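Local coordinates for protein intracellular growth locus, subunit C (Francisella tularensis subsp. tularensis, PDB 2QWU) that is a pathogenicity-island protein of the intracellular growth locus, linked to cell invasion and probably needed for bacterial growth inside host cells, at residues 15-27 and 70-82. The protein carries 2 engineered substitutions. Sequence-based numbering, arbitrary orientation.
Engineered in segment 70-82: Met76 (natural residue Leu).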
loop_
_atom_site.group_PDB
_atom_site.type_symbol
_atom_site.label_atom_id
_atom_site.label_comp_id
_atom_site.label_asym_id
_atom_site.label_seq_id
_atom_site.Cartn_x
_atom_site.Cartn_y
_atom_site.Cartn_z
ATOM N N GLY A 15 -11.001 16.559 -6.659
ATOM C CA GLY A 15 -11.632 15.320 -6.247
ATOM C C GLY A 15 -11.542 14.209 -7.288
ATOM O O GLY A 15 -12.332 13.268 -7.298
ATOM N N GLU A 16 -10.535 14.321 -8.144
ATOM C CA GLU A 16 -10.262 13.383 -9.198
ATOM C C GLU A 16 -9.645 12.129 -8.562
ATOM O O GLU A 16 -9.182 12.164 -7.425
ATOM C CB GLU A 16 -9.238 14.043 -10.127
ATOM C CG GLU A 16 -8.918 13.314 -11.440
ATOM C CD GLU A 16 -7.835 14.032 -12.289
ATOM O OE1 GLU A 16 -7.643 15.254 -12.138
ATOM O OE2 GLU A 16 -7.181 13.350 -13.116
ATOM N N THR A 17 -9.611 11.037 -9.313
ATOM C CA THR A 17 -8.946 9.824 -8.845
ATOM C C THR A 17 -7.454 10.087 -8.517
ATOM O O THR A 17 -6.756 10.805 -9.258
ATOM C CB THR A 17 -9.043 8.746 -9.925
ATOM O OG1 THR A 17 -10.407 8.386 -10.066
ATOM C CG2 THR A 17 -8.255 7.469 -9.520
ATOM N N ILE A 18 -6.982 9.522 -7.394
ATOM C CA ILE A 18 -5.596 9.673 -6.966
ATOM C C ILE A 18 -4.995 8.324 -7.281
ATOM O O ILE A 18 -5.611 7.250 -7.004
ATOM C CB ILE A 18 -5.515 9.960 -5.432
ATOM C CG1 ILE A 18 -6.119 11.343 -5.137
ATOM C CG2 ILE A 18 -4.074 9.924 -4.952
ATOM C CD1 ILE A 18 -6.057 11.699 -3.685
ATOM N N HIS A 19 -3.815 8.352 -7.870
ATOM C CA HIS A 19 -3.173 7.134 -8.274
ATOM C C HIS A 19 -1.695 7.211 -7.927
ATOM O O HIS A 19 -1.036 8.218 -8.194
ATOM C CB HIS A 19 -3.330 6.941 -9.803
ATOM C CG HIS A 19 -2.800 5.634 -10.310
ATOM N ND1 HIS A 19 -1.590 5.520 -10.948
ATOM C CD2 HIS A 19 -3.358 4.399 -10.322
ATOM C CE1 HIS A 19 -1.420 4.269 -11.352
ATOM N NE2 HIS A 19 -2.475 3.571 -10.990
ATOM N N VAL A 20 -1.187 6.162 -7.310
ATOM C CA VAL A 20 0.238 6.119 -7.007
ATOM C C VAL A 20 0.772 4.805 -7.531
ATOM O O VAL A 20 0.121 3.743 -7.452
ATOM C CB VAL A 20 0.569 6.213 -5.478
ATOM C CG1 VAL A 20 2.066 5.869 -5.278
ATOM C CG2 VAL A 20 0.287 7.639 -4.942
ATOM N N ARG A 21 1.978 4.841 -8.052
ATOM C CA ARG A 21 2.570 3.642 -8.561
ATOM C C ARG A 21 4.073 3.773 -8.441
ATOM O O ARG A 21 4.645 4.841 -8.767
ATOM C CB ARG A 21 2.171 3.493 -10.007
ATOM C CG ARG A 21 2.966 2.498 -10.813
ATOM C CD ARG A 21 2.977 3.045 -12.204
ATOM N NE ARG A 21 1.608 3.279 -12.628
ATOM C CZ ARG A 21 0.938 2.432 -13.395
ATOM N NH1 ARG A 21 1.542 1.319 -13.812
ATOM N NH2 ARG A 21 -0.329 2.673 -13.713
ATOM N N THR A 22 4.709 2.709 -7.978
ATOM C CA THR A 22 6.148 2.700 -7.836
ATOM C C THR A 22 6.668 1.472 -8.572
ATOM O O THR A 22 5.886 0.627 -9.030
ATOM C CB THR A 22 6.584 2.551 -6.325
ATOM O OG1 THR A 22 6.387 1.190 -5.892
ATOM C CG2 THR A 22 5.739 3.478 -5.441
ATOM N N ASP A 23 7.988 1.370 -8.702
ATOM C CA ASP A 23 8.583 0.155 -9.277
ATOM C C ASP A 23 8.293 -1.009 -8.270
ATOM O O ASP A 23 8.234 -0.789 -7.063
ATOM C CB ASP A 23 10.080 0.365 -9.442
ATOM C CG ASP A 23 10.405 1.226 -10.645
ATOM O OD1 ASP A 23 9.498 1.402 -11.514
ATOM O OD2 ASP A 23 11.561 1.724 -10.734
ATOM N N PRO A 24 8.089 -2.257 -8.756
ATOM C CA PRO A 24 7.790 -3.370 -7.826
ATOM C C PRO A 24 8.773 -3.580 -6.671
ATOM O O PRO A 24 8.340 -3.913 -5.581
ATOM C CB PRO A 24 7.730 -4.601 -8.732
ATOM C CG PRO A 24 7.373 -4.017 -10.055
ATOM C CD PRO A 24 8.187 -2.739 -10.143
ATOM N N THR A 25 10.075 -3.377 -6.888
ATOM C CA THR A 25 11.003 -3.561 -5.772
ATOM C C THR A 25 11.572 -2.211 -5.335
ATOM O O THR A 25 12.678 -2.137 -4.807
ATOM C CB THR A 25 12.155 -4.512 -6.133
ATOM O OG1 THR A 25 12.850 -3.984 -7.263
ATOM C CG2 THR A 25 11.620 -5.917 -6.420
ATOM N N ALA A 26 10.805 -1.138 -5.511
ATOM C CA ALA A 26 11.285 0.179 -5.109
ATOM C C ALA A 26 11.630 0.252 -3.610
ATOM O O ALA A 26 12.480 1.068 -3.219
ATOM C CB ALA A 26 10.246 1.250 -5.434
ATOM N N CYS A 27 10.971 -0.593 -2.799
ATOM C CA CYS A 27 11.177 -0.604 -1.336
ATOM C C CYS A 27 12.587 -1.065 -0.916
ATOM O O CYS A 27 12.963 -0.909 0.250
ATOM C CB CYS A 27 10.090 -1.490 -0.652
ATOM S SG CYS A 27 10.099 -3.242 -1.097
ATOM N N ALA A 70 6.374 -5.132 6.621
ATOM C CA ALA A 70 5.613 -6.362 6.413
ATOM C C ALA A 70 5.164 -6.401 4.918
ATOM O O ALA A 70 4.882 -7.480 4.372
ATOM C CB ALA A 70 4.371 -6.372 7.341
ATOM N N ALA A 71 5.078 -5.232 4.277
ATOM C CA ALA A 71 4.631 -5.189 2.873
ATOM C C ALA A 71 5.042 -3.904 2.228
ATOM O O ALA A 71 5.226 -2.896 2.921
ATOM C CB ALA A 71 3.102 -5.278 2.785
ATOM N N SER A 72 5.212 -3.929 0.902
ATOM C CA SER A 72 5.456 -2.709 0.170
ATOM C C SER A 72 4.080 -2.380 -0.444
ATOM O O SER A 72 3.201 -3.273 -0.570
ATOM C CB SER A 72 6.441 -2.928 -0.980
ATOM O OG SER A 72 5.882 -3.897 -1.876
ATOM N N VAL A 73 3.863 -1.099 -0.727
ATOM C CA VAL A 73 2.645 -0.706 -1.464
ATOM C C VAL A 73 3.183 -0.302 -2.839
ATOM O O VAL A 73 3.924 0.684 -2.952
ATOM C CB VAL A 73 1.916 0.475 -0.822
ATOM C CG1 VAL A 73 0.707 0.817 -1.660
ATOM C CG2 VAL A 73 1.476 0.092 0.582
ATOM N N ILE A 74 2.848 -1.094 -3.855
ATOM C CA ILE A 74 3.341 -0.902 -5.234
ATOM C C ILE A 74 2.423 -0.023 -6.076
ATOM O O ILE A 74 2.902 0.752 -6.917
ATOM C CB ILE A 74 3.519 -2.294 -5.926
ATOM C CG1 ILE A 74 4.612 -3.087 -5.197
ATOM C CG2 ILE A 74 3.920 -2.170 -7.348
ATOM C CD1 ILE A 74 4.489 -4.613 -5.446
ATOM N N ARG A 75 1.113 -0.163 -5.858
ATOM C CA ARG A 75 0.155 0.663 -6.575
ATOM C C ARG A 75 -1.052 0.852 -5.733
ATOM O O ARG A 75 -1.426 -0.023 -4.920
ATOM C CB ARG A 75 -0.303 -0.001 -7.867
ATOM C CG ARG A 75 0.793 -0.595 -8.620
ATOM C CD ARG A 75 0.257 -1.452 -9.772
ATOM N NE ARG A 75 -0.501 -0.682 -10.751
ATOM C CZ ARG A 75 -0.154 -0.563 -12.042
ATOM N NH1 ARG A 75 0.950 -1.139 -12.528
ATOM N NH2 ARG A 75 -0.950 0.099 -12.863
HETATM N N MSE A 76 -1.650 2.020 -5.902
HETATM C CA MSE A 76 -2.877 2.265 -5.204
HETATM C C MSE A 76 -3.690 3.231 -6.017
HETATM O O MSE A 76 -3.132 4.148 -6.606
HETATM C CB MSE A 76 -2.651 2.859 -3.822
HETATM C CG MSE A 76 -3.897 2.796 -3.021
HETATM SE SE MSE A 76 -3.524 3.215 -1.277
HETATM C CE MSE A 76 -5.197 2.992 -0.637
ATOM N N SER A 77 -5.002 3.009 -6.053
ATOM C CA SER A 77 -5.914 3.897 -6.778
ATOM C C SER A 77 -7.116 4.164 -5.885
ATOM O O SER A 77 -7.726 3.256 -5.311
ATOM C CB SER A 77 -6.307 3.251 -8.119
ATOM O OG SER A 77 -7.300 4.030 -8.788
ATOM N N ILE A 78 -7.396 5.429 -5.670
ATOM C CA ILE A 78 -8.521 5.815 -4.864
ATOM C C ILE A 78 -9.392 6.800 -5.630
ATOM O O ILE A 78 -8.929 7.883 -6.041
ATOM C CB ILE A 78 -8.081 6.505 -3.569
ATOM C CG1 ILE A 78 -7.087 5.618 -2.823
ATOM C CG2 ILE A 78 -9.340 6.842 -2.741
ATOM C CD1 ILE A 78 -6.438 6.309 -1.673
ATOM N N THR A 79 -10.633 6.413 -5.856
ATOM C CA THR A 79 -11.575 7.317 -6.526
ATOM C C THR A 79 -12.556 7.790 -5.461
ATOM O O THR A 79 -13.341 6.986 -4.944
ATOM C CB THR A 79 -12.283 6.595 -7.632
ATOM O OG1 THR A 79 -11.284 6.147 -8.552
ATOM C CG2 THR A 79 -13.282 7.544 -8.355
ATOM N N PRO A 80 -12.482 9.089 -5.115
ATOM C CA PRO A 80 -13.343 9.682 -4.099
ATOM C C PRO A 80 -14.799 9.387 -4.377
ATOM O O PRO A 80 -15.224 9.274 -5.538
ATOM C CB PRO A 80 -13.017 11.158 -4.186
ATOM C CG PRO A 80 -11.527 11.151 -4.522
ATOM C CD PRO A 80 -11.501 10.082 -5.616
ATOM N N GLY A 81 -15.571 9.252 -3.314
ATOM C CA GLY A 81 -16.975 8.985 -3.531
ATOM C C GLY A 81 -17.792 9.886 -2.646
ATOM O O GLY A 81 -17.259 10.376 -1.631
ATOM N N SER A 82 -19.059 10.115 -3.016
ATOM C CA SER A 82 -19.949 10.958 -2.197
ATOM C C SER A 82 -20.139 10.292 -0.821
ATOM O O SER A 82 -20.143 10.961 0.230
ATOM C CB SER A 82 -21.312 11.162 -2.910
ATOM O OG SER A 82 -21.869 9.912 -3.316
HETATM O O HOH W 1 6.837 0.810 -3.232
#
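An antiparallel ladder within the main sheet joins Ile18 and Val20 to Ile78 and Met76, strands 18-21 and 71-79 running at 168° to each other. Both pairs are hydrogen-bonded in both directions: Val20 N gives a nearly straight bond to Met76 O (2.9 Å, 171° at the hydrogen), and Ile78 N bonds in the same way to Ile18 O. The branched Ile18, Val20 and Ile78 suit extended backbone and share the buried face with the engineered selenomethionine Met76, whose extended side chain packs on Ile87 and Leu143. The other face carries the non-hydrogen-bonded pairs His19 with Ser77 and Arg21 with Arg75, polar residues fitting a more exposed surface. Ser77 CB meets the edge of the His19 ring at CD2 (3.9 Å). The two arginines run alongside in the same direction, but the donor-donor approach of their guanidinium groups makes the modelled detail doubtful.

Within the large antiparallel sheet, strand 71-79 pairs on with strand 86-96, where Ile74 and Arg75 together face Thr90 in a classic beta bulge. Beside this bulge the ladder gains a last rung, Thr22 N to Ile74 O (2.9 Å), before segment 15-27 bends into a type I turn from Asp23 to Ala26. Pro24 suits the turn's second position, since its ring fixes phi. With chi1 at 75°, Thr22 OG1 sits between its backbone N and carbonyl carbon and donates to Asp23 O (2.9 Å) from above the carbonyl plane, while Ala26 N reaches that oxygen from the opposite face; a water bridges OG1 to Val73 O. Beyond, Cys27 SG rests on Ser72 CB (3.7 Å), Ser72 OG being hydrogen-bonded to Tyr175. At the far end, the hydroxyls Thr17 OG1 and Thr79 OG1 share a hydrogen bond (2.8 Å), and Pro80 CG lies against Gly15 O (3.6 Å); Gly15 leaves helix 9-14 with positive phi, where a side chain would crowd the preceding carbonyl.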